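Local coordinates for spore germination protein GerM (Bacillus subtilis subsp. subtilis str. 168, PDB 6GZB), which is of unknown function in molecular detail but affects both sporulation and germination, and is built around tandem GerMN domains, at residues 131-145 and 168-181. Sequence-based numbering, arbitrary orientation.
Sequences YKKEDEQKIVQSVTW and MPVGGTPISDDLSR
With CG trans to the backbone N (chi1 -170°) and its chain reaching straight out from there, E136 pushes its carboxylate into the turn 168-173, while a chi1 of 60° swings the Y131 ring alongside V170. E136 OE2 takes G171 N on its syn lone pair at 2.6 Å and Y131 OH on the anti side; E136 OE1 accepts T173 OG1 in a very short bond of 2.5 Å and, from above the carboxylate plane, T173 N at 3.0 Å. Four bonds thus grip one buried carboxylate, probably favouring its charged form. Y131 OH in turn accepts V170 N at 3.2 Å, nearly straight at 163°, and V170 CG2 sits over the ring face in a CH-pi contact. An alanine in place of E136 would remove all four acceptor bonds and is likely to leave G171 N and T173 OG1 without their mate and the turn less fixed. M168 runs antiparallel to the E136 side chain, CB against its CD, and lays CG against V140 CG2 (3.5 Å); farther along, L179 meets V140 CG1 and T144. R181 spreads its aliphatic chain over the W145 indole, CD 3.7 Å from the six-membered ring centroid, and its NH2 reaches W145 O at 2.8 Å. The connection after strand 163-164 thereby runs along helix 136-147, whose V143, like I175, packs on L158 of strand 155-160, while W145 and R181 meet Y57 of strand 51-60.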
ATOM      1  N   TYR A 131       2.820   3.378  22.843  1.00 32.89           N
ATOM      2  CA  TYR A 131       3.082   2.258  21.950  1.00 30.04           C
ATOM      3  C   TYR A 131       4.453   1.660  22.249  1.00 34.19           C
ATOM      4  O   TYR A 131       5.287   2.300  22.878  1.00 30.45           O
ATOM      5  CB  TYR A 131       3.004   2.724  20.494  1.00 29.44           C
ATOM      6  CG  TYR A 131       4.000   3.808  20.131  1.00 28.03           C
ATOM      7  CD1 TYR A 131       5.290   3.489  19.755  1.00 29.47           C
ATOM      8  CD2 TYR A 131       3.637   5.143  20.147  1.00 26.98           C
ATOM      9  CE1 TYR A 131       6.193   4.469  19.392  1.00 35.08           C
ATOM     10  CE2 TYR A 131       4.531   6.132  19.788  1.00 30.83           C
ATOM     11  CZ  TYR A 131       5.823   5.791  19.450  1.00 29.98           C
ATOM     12  OH  TYR A 131       6.742   6.761  19.104  1.00 31.33           O
ATOM     13  N   LYS A 132       4.691   0.445  21.767  1.00 33.49           N
ATOM     14  CA  LYS A 132       6.012  -0.173  21.861  1.00 38.84           C
ATOM     15  C   LYS A 132       6.955   0.362  20.790  1.00 40.96           C
ATOM     16  O   LYS A 132       6.553   0.598  19.653  1.00 33.22           O
ATOM     17  CB  LYS A 132       5.893  -1.688  21.715  1.00 48.79           C
ATOM     18  CG  LYS A 132       5.175  -2.359  22.872  1.00 64.00           C
ATOM     19  CD  LYS A 132       5.131  -3.870  22.697  1.00 78.44           C
ATOM     20  CE  LYS A 132       4.505  -4.555  23.906  1.00 83.62           C
ATOM     21  NZ  LYS A 132       3.559  -5.642  23.523  1.00 79.27           N
ATOM     22  N   LYS A 133       8.225   0.505  21.144  1.00 44.90           N
ATOM     23  CA  LYS A 133       9.223   1.093  20.254  1.00 38.04           C
ATOM     24  C   LYS A 133       9.256   0.387  18.904  1.00 35.43           C
ATOM     25  O   LYS A 133       9.410   1.015  17.855  1.00 34.17           O
ATOM     26  CB  LYS A 133      10.601   1.014  20.908  1.00 39.63           C
ATOM     27  CG  LYS A 133      11.677   1.823  20.205  1.00 41.99           C
ATOM     28  CD  LYS A 133      12.895   2.003  21.101  1.00 61.70           C
ATOM     29  CE  LYS A 133      14.029   1.074  20.705  1.00 67.95           C
ATOM     30  NZ  LYS A 133      14.820   1.638  19.575  1.00 87.33           N
ATOM     31  N   GLU A 134       9.065  -0.924  18.939  1.00 32.76           N
ATOM     32  CA  GLU A 134       9.136  -1.764  17.752  1.00 34.88           C
ATOM     33  C   GLU A 134       8.078  -1.387  16.704  1.00 31.57           C
ATOM     34  O   GLU A 134       8.215  -1.724  15.534  1.00 32.77           O
ATOM     35  CB  GLU A 134       8.950  -3.229  18.161  1.00 44.25           C
ATOM     36  CG  GLU A 134      10.097  -3.795  18.991  1.00 74.91           C
ATOM     37  CD  GLU A 134      10.163  -3.232  20.408  1.00 81.93           C
ATOM     38  OE1 GLU A 134       9.104  -3.112  21.067  1.00 62.93           O
ATOM     39  OE2 GLU A 134      11.281  -2.909  20.864  1.00 71.14           O
ATOM     40  N   ASP A 135       7.002  -0.739  17.138  1.00 25.91           N
ATOM     41  CA  ASP A 135       5.899  -0.394  16.247  1.00 29.91           C
ATOM     42  C   ASP A 135       5.980   1.042  15.704  1.00 29.90           C
ATOM     43  O   ASP A 135       5.097   1.482  14.972  1.00 31.66           O
ATOM     44  CB  ASP A 135       4.566  -0.587  16.968  1.00 26.56           C
ATOM     45  CG  ASP A 135       4.225  -2.059  17.187  1.00 34.66           C
ATOM     46  OD1 ASP A 135       4.723  -2.912  16.424  1.00 31.69           O
ATOM     47  OD2 ASP A 135       3.477  -2.356  18.139  1.00 30.89           O
ATOM     48  N   GLU A 136       7.040   1.760  16.053  1.00 27.86           N
ATOM     49  CA  GLU A 136       7.098   3.202  15.812  1.00 30.79           C
ATOM     50  C   GLU A 136       6.893   3.577  14.339  1.00 28.58           C
ATOM     51  O   GLU A 136       6.051   4.413  14.015  1.00 27.16           O
ATOM     52  CB  GLU A 136       8.427   3.755  16.299  1.00 28.64           C
ATOM     53  CG  GLU A 136       8.487   5.265  16.312  1.00 37.62           C
ATOM     54  CD  GLU A 136       9.505   5.787  17.302  1.00 33.90           C
ATOM     55  OE1 GLU A 136      10.695   5.895  16.937  1.00 33.33           O
ATOM     56  OE2 GLU A 136       9.102   6.080  18.443  1.00 32.90           O
ATOM     57  N   GLN A 137       7.652   2.940  13.453  1.00 26.16           N
ATOM     58  CA  GLN A 137       7.540   3.213  12.024  1.00 30.26           C
ATOM     59  C   GLN A 137       6.204   2.735  11.472  1.00 24.65           C
ATOM     60  O   GLN A 137       5.646   3.355  10.584  1.00 27.47           O
ATOM     61  CB  GLN A 137       8.677   2.540  11.248  1.00 35.32           C
ATOM     62  CG  GLN A 137       9.999   3.274  11.309  1.00 46.70           C
ATOM     63  CD  GLN A 137      10.741   3.216   9.995  1.00 66.18           C
ATOM     64  OE1 GLN A 137      10.571   4.082   9.130  1.00 75.71           O
ATOM     65  NE2 GLN A 137      11.529   2.168   9.813  1.00 61.74           N
ATOM     66  N   LYS A 138       5.693   1.629  12.003  1.00 27.61           N
ATOM     67  CA  LYS A 138       4.396   1.113  11.577  1.00 23.72           C
ATOM     68  C   LYS A 138       3.307   2.143  11.793  1.00 22.63           C
ATOM     69  O   LYS A 138       2.464   2.360  10.925  1.00 26.36           O
ATOM     70  CB  LYS A 138       4.045  -0.162  12.354  1.00 25.30           C
ATOM     71  CG  LYS A 138       5.023  -1.306  12.156  1.00 26.45           C
ATOM     72  CD  LYS A 138       4.590  -2.541  12.937  1.00 25.31           C
ATOM     73  CE  LYS A 138       5.771  -3.449  13.229  1.00 23.65           C
ATOM     74  NZ  LYS A 138       6.468  -3.902  11.998  1.00 25.15           N
ATOM     75  N   ILE A 139       3.319   2.767  12.970  1.00 21.60           N
ATOM     76  CA  ILE A 139       2.312   3.759  13.312  1.00 22.53           C
ATOM     77  C   ILE A 139       2.342   4.954  12.351  1.00 23.33           C
ATOM     78  O   ILE A 139       1.301   5.390  11.859  1.00 26.82           O
ATOM     79  CB  ILE A 139       2.486   4.220  14.770  1.00 26.79           C
ATOM     80  CG1 ILE A 139       2.017   3.110  15.710  1.00 29.99           C
ATOM     81  CG2 ILE A 139       1.718   5.505  15.042  1.00 23.71           C
ATOM     82  CD1 ILE A 139       2.586   3.220  17.107  1.00 42.55           C
ATOM     83  N   VAL A 140       3.529   5.467  12.061  1.00 24.71           N
ATOM     84  CA  VAL A 140       3.658   6.599  11.135  1.00 26.36           C
ATOM     85  C   VAL A 140       3.124   6.235   9.750  1.00 24.85           C
ATOM     86  O   VAL A 140       2.395   7.003   9.130  1.00 25.39           O
ATOM     87  CB  VAL A 140       5.125   7.057  10.985  1.00 26.60           C
ATOM     88  CG1 VAL A 140       5.218   8.224  10.007  1.00 28.20           C
ATOM     89  CG2 VAL A 140       5.701   7.464  12.333  1.00 29.36           C
ATOM     90  N   GLN A 141       3.491   5.055   9.268  1.00 23.02           N
ATOM     91  CA  GLN A 141       3.074   4.610   7.944  1.00 23.12           C
ATOM     92  C   GLN A 141       1.575   4.348   7.886  1.00 25.98           C
ATOM     93  O   GLN A 141       0.921   4.711   6.903  1.00 20.97           O
ATOM     94  CB  GLN A 141       3.845   3.358   7.539  1.00 25.04           C
ATOM     95  CG  GLN A 141       5.311   3.624   7.248  1.00 25.78           C
ATOM     96  CD  GLN A 141       6.158   2.373   7.238  1.00 31.53           C
ATOM     97  OE1 GLN A 141       5.650   1.258   7.403  1.00 26.19           O
ATOM     98  NE2 GLN A 141       7.465   2.548   7.035  1.00 22.60           N
ATOM     99  N   SER A 142       1.036   3.739   8.944  1.00 23.45           N
ATOM    100  CA  SER A 142      -0.398   3.468   9.030  1.00 25.29           C
ATOM    101  C   SER A 142      -1.229   4.747   8.939  1.00 25.71           C
ATOM    102  O   SER A 142      -2.158   4.857   8.140  1.00 26.59           O
ATOM    103  CB  SER A 142      -0.721   2.744  10.337  1.00 26.27           C
ATOM    104  OG  SER A 142      -2.123   2.609  10.514  1.00 26.89           O
ATOM    105  N   VAL A 143      -0.892   5.717   9.772  1.00 27.70           N
ATOM    106  CA  VAL A 143      -1.587   6.988   9.779  1.00 24.41           C
ATOM    107  C   VAL A 143      -1.457   7.677   8.421  1.00 24.71           C
ATOM    108  O   VAL A 143      -2.438   8.155   7.860  1.00 23.50           O
ATOM    109  CB  VAL A 143      -1.035   7.906  10.890  1.00 23.01           C
ATOM    110  CG1 VAL A 143      -1.567   9.314  10.733  1.00 28.92           C
ATOM    111  CG2 VAL A 143      -1.395   7.351  12.256  1.00 28.82           C
ATOM    112  N   THR A 144      -0.254   7.658   7.868  1.00 23.61           N
ATOM    113  CA  THR A 144       0.008   8.326   6.605  1.00 25.83           C
ATOM    114  C   THR A 144      -0.805   7.708   5.477  1.00 27.03           C
ATOM    115  O   THR A 144      -1.418   8.415   4.681  1.00 26.50           O
ATOM    116  CB  THR A 144       1.505   8.293   6.245  1.00 23.20           C
ATOM    117  OG1 THR A 144       2.256   8.969   7.264  1.00 24.95           O
ATOM    118  CG2 THR A 144       1.745   8.993   4.915  1.00 24.87           C
ATOM    119  N   TRP A 145      -0.799   6.382   5.398  1.00 25.64           N
ATOM    120  CA  TRP A 145      -1.448   5.710   4.285  1.00 24.46           C
ATOM    121  C   TRP A 145      -2.960   5.716   4.458  1.00 25.60           C
ATOM    122  O   TRP A 145      -3.703   5.822   3.474  1.00 24.79           O
ATOM    123  CB  TRP A 145      -0.924   4.285   4.113  1.00 24.21           C
ATOM    124  CG  TRP A 145       0.388   4.229   3.404  1.00 27.38           C
ATOM    125  CD1 TRP A 145       1.570   4.742   3.842  1.00 25.81           C
ATOM    126  CD2 TRP A 145       0.650   3.654   2.125  1.00 27.74           C
ATOM    127  NE1 TRP A 145       2.542   4.557   2.902  1.00 26.63           N
ATOM    128  CE2 TRP A 145       2.016   3.876   1.842  1.00 28.37           C
ATOM    129  CE3 TRP A 145      -0.129   2.970   1.190  1.00 27.43           C
ATOM    130  CZ2 TRP A 145       2.615   3.458   0.652  1.00 25.64           C
ATOM    131  CZ3 TRP A 145       0.470   2.548   0.001  1.00 24.17           C
ATOM    132  CH2 TRP A 145       1.822   2.803  -0.259  1.00 27.60           C
ATOM    133  N   MET A 168       9.145  10.902  16.316  1.00 33.12           N
ATOM    134  CA  MET A 168       8.221  10.118  17.120  1.00 39.76           C
ATOM    135  C   MET A 168       8.747  10.045  18.554  1.00 36.91           C
ATOM    136  O   MET A 168       9.948  10.001  18.770  1.00 38.12           O
ATOM    137  CB  MET A 168       8.048   8.716  16.528  1.00 32.10           C
ATOM    138  CG  MET A 168       7.216   8.676  15.257  1.00 35.79           C
ATOM    139  SD  MET A 168       5.474   9.064  15.539  1.00 35.03           S
ATOM    140  CE  MET A 168       4.873   7.508  16.185  1.00 37.59           C
ATOM    141  N   PRO A 169       7.841  10.073  19.535  1.00 36.11           N
ATOM    142  CA  PRO A 169       8.211  10.329  20.927  1.00 36.36           C
ATOM    143  C   PRO A 169       9.014   9.205  21.579  1.00 39.96           C
ATOM    144  O   PRO A 169       9.912   9.475  22.362  1.00 35.91           O
ATOM    145  CB  PRO A 169       6.858  10.494  21.633  1.00 36.76           C
ATOM    146  CG  PRO A 169       5.864   9.854  20.728  1.00 36.23           C
ATOM    147  CD  PRO A 169       6.385  10.089  19.341  1.00 31.83           C
ATOM    148  N   VAL A 170       8.678   7.953  21.289  1.00 35.95           N
ATOM    149  CA  VAL A 170       9.217   6.843  22.065  1.00 30.66           C
ATOM    150  C   VAL A 170      10.648   6.506  21.649  1.00 34.90           C
ATOM    151  O   VAL A 170      11.515   6.325  22.496  1.00 42.90           O
ATOM    152  CB  VAL A 170       8.335   5.587  21.944  1.00 31.87           C
ATOM    153  CG1 VAL A 170       9.027   4.380  22.558  1.00 36.21           C
ATOM    154  CG2 VAL A 170       6.989   5.832  22.600  1.00 32.79           C
ATOM    155  N   GLY A 171      10.897   6.443  20.347  1.00 38.20           N
ATOM    156  CA  GLY A 171      12.189   6.000  19.836  1.00 33.34           C
ATOM    157  C   GLY A 171      12.900   7.028  18.973  1.00 32.31           C
ATOM    158  O   GLY A 171      14.003   6.786  18.502  1.00 36.04           O
ATOM    159  N   GLY A 172      12.253   8.152  18.706  1.00 35.41           N
ATOM    160  CA  GLY A 172      12.929   9.272  18.049  1.00 37.33           C
ATOM    161  C   GLY A 172      13.009   9.174  16.530  1.00 43.93           C
ATOM    162  O   GLY A 172      13.751   9.919  15.903  1.00 35.28           O
ATOM    163  N   THR A 173      12.229   8.283  15.927  1.00 32.99           N
ATOM    164  CA  THR A 173      12.178   8.187  14.474  1.00 36.18           C
ATOM    165  C   THR A 173      11.798   9.533  13.869  1.00 36.31           C
ATOM    166  O   THR A 173      10.757  10.087  14.198  1.00 33.78           O
ATOM    167  CB  THR A 173      11.148   7.138  14.008  1.00 39.53           C
ATOM    168  OG1 THR A 173      11.477   5.870  14.582  1.00 37.86           O
ATOM    169  CG2 THR A 173      11.136   7.028  12.480  1.00 33.46           C
ATOM    170  N   PRO A 174      12.650  10.062  12.983  1.00 37.87           N
ATOM    171  CA  PRO A 174      12.379  11.359  12.372  1.00 39.63           C
ATOM    172  C   PRO A 174      11.144  11.336  11.495  1.00 32.95           C
ATOM    173  O   PRO A 174      10.898  10.360  10.803  1.00 32.98           O
ATOM    174  CB  PRO A 174      13.626  11.619  11.523  1.00 35.27           C
ATOM    175  CG  PRO A 174      14.700  10.817  12.173  1.00 44.47           C
ATOM    176  CD  PRO A 174      14.013   9.589  12.688  1.00 38.52           C
ATOM    177  N   ILE A 175      10.382  12.421  11.530  1.00 29.32           N
ATOM    178  CA  ILE A 175       9.296  12.650  10.593  1.00 33.69           C
ATOM    179  C   ILE A 175       9.572  13.937   9.816  1.00 30.87           C
ATOM    180  O   ILE A 175       9.794  14.981  10.410  1.00 39.93           O
ATOM    181  CB  ILE A 175       7.968  12.854  11.327  1.00 33.85           C
ATOM    182  CG1 ILE A 175       7.689  11.704  12.295  1.00 46.76           C
ATOM    183  CG2 ILE A 175       6.840  13.019  10.325  1.00 41.20           C
ATOM    184  CD1 ILE A 175       6.714  12.085  13.390  1.00 39.62           C
ATOM    185  N   SER A 176       9.549  13.851   8.494  1.00 32.79           N
ATOM    186  CA  SER A 176       9.793  15.011   7.643  1.00 37.83           C
ATOM    187  C   SER A 176       8.560  15.917   7.538  1.00 40.58           C
ATOM    188  O   SER A 176       7.431  15.498   7.841  1.00 37.31           O
ATOM    189  CB  SER A 176      10.237  14.546   6.255  1.00 39.48           C
ATOM    190  OG  SER A 176       9.305  13.632   5.691  1.00 49.09           O
ATOM    191  N   ASP A 177       8.796  17.184   7.207  1.00 41.91           N
ATOM    192  CA  ASP A 177       7.713  18.164   7.097  1.00 45.65           C
ATOM    193  C   ASP A 177       6.713  17.711   6.042  1.00 44.81           C
ATOM    194  O   ASP A 177       5.508  17.880   6.200  1.00 39.81           O
ATOM    195  CB  ASP A 177       8.274  19.538   6.720  1.00 44.14           C
ATOM    196  CG  ASP A 177       8.964  20.229   7.887  1.00 51.12           C
ATOM    197  OD1 ASP A 177       9.458  19.515   8.781  1.00 53.98           O
ATOM    198  OD2 ASP A 177       9.045  21.479   7.897  1.00 44.53           O
ATOM    199  N   ASP A 178       7.246  17.191   4.944  1.00 37.83           N
ATOM    200  CA  ASP A 178       6.456  16.599   3.895  1.00 44.62           C
ATOM    201  C   ASP A 178       6.375  15.087   4.125  1.00 44.19           C
ATOM    202  O   ASP A 178       7.358  14.374   3.931  1.00 46.94           O
ATOM    203  CB  ASP A 178       7.102  16.892   2.536  1.00 36.35           C
ATOM    204  CG  ASP A 178       6.257  16.390   1.368  1.00 44.43           C
ATOM    205  OD1 ASP A 178       5.898  15.189   1.351  1.00 48.73           O
ATOM    206  OD2 ASP A 178       5.915  17.209   0.494  1.00 53.16           O
ATOM    207  N   LEU A 179       5.215  14.615   4.570  1.00 35.27           N
ATOM    208  CA  LEU A 179       5.028  13.196   4.912  1.00 31.82           C
ATOM    209  C   LEU A 179       3.936  12.607   4.026  1.00 32.04           C
ATOM    210  O   LEU A 179       2.790  13.059   4.072  1.00 28.84           O
ATOM    211  CB  LEU A 179       4.607  13.064   6.370  1.00 35.90           C
ATOM    212  CG  LEU A 179       5.066  11.858   7.190  1.00 38.69           C
ATOM    213  CD1 LEU A 179       4.162  11.679   8.395  1.00 32.13           C
ATOM    214  CD2 LEU A 179       5.122  10.594   6.371  1.00 41.98           C
ATOM    215  N   SER A 180       4.290  11.600   3.229  1.00 28.63           N
ATOM    216  CA  SER A 180       3.361  11.037   2.252  1.00 26.41           C
ATOM    217  C   SER A 180       3.664   9.569   1.965  1.00 23.98           C
ATOM    218  O   SER A 180       4.574   8.979   2.566  1.00 24.36           O
ATOM    219  CB  SER A 180       3.433  11.838   0.949  1.00 27.61           C
ATOM    220  OG  SER A 180       4.573  11.467   0.199  1.00 26.33           O
ATOM    221  N   ARG A 181       2.915   8.988   1.031  1.00 25.32           N
ATOM    222  CA  ARG A 181       3.120   7.596   0.631  1.00 28.50           C
ATOM    223  C   ARG A 181       4.488   7.392   0.014  1.00 28.86           C
ATOM    224  O   ARG A 181       4.995   6.276  -0.015  1.00 27.80           O
ATOM    225  CB  ARG A 181       2.031   7.131  -0.337  1.00 26.25           C
ATOM    226  CG  ARG A 181       0.667   7.017   0.316  1.00 29.18           C
ATOM    227  CD  ARG A 181      -0.353   6.231  -0.509  1.00 27.43           C
ATOM    228  NE  ARG A 181      -1.593   6.064   0.249  1.00 22.63           N
ATOM    229  CZ  ARG A 181      -2.568   5.211  -0.047  1.00 24.39           C
ATOM    230  NH1 ARG A 181      -2.482   4.421  -1.105  1.00 30.56           N
ATOM    231  NH2 ARG A 181      -3.637   5.151   0.729  1.00 27.92           N
TER
HETATM  232  O   HOH W   1       4.773   6.664   3.992  1.00 24.35           O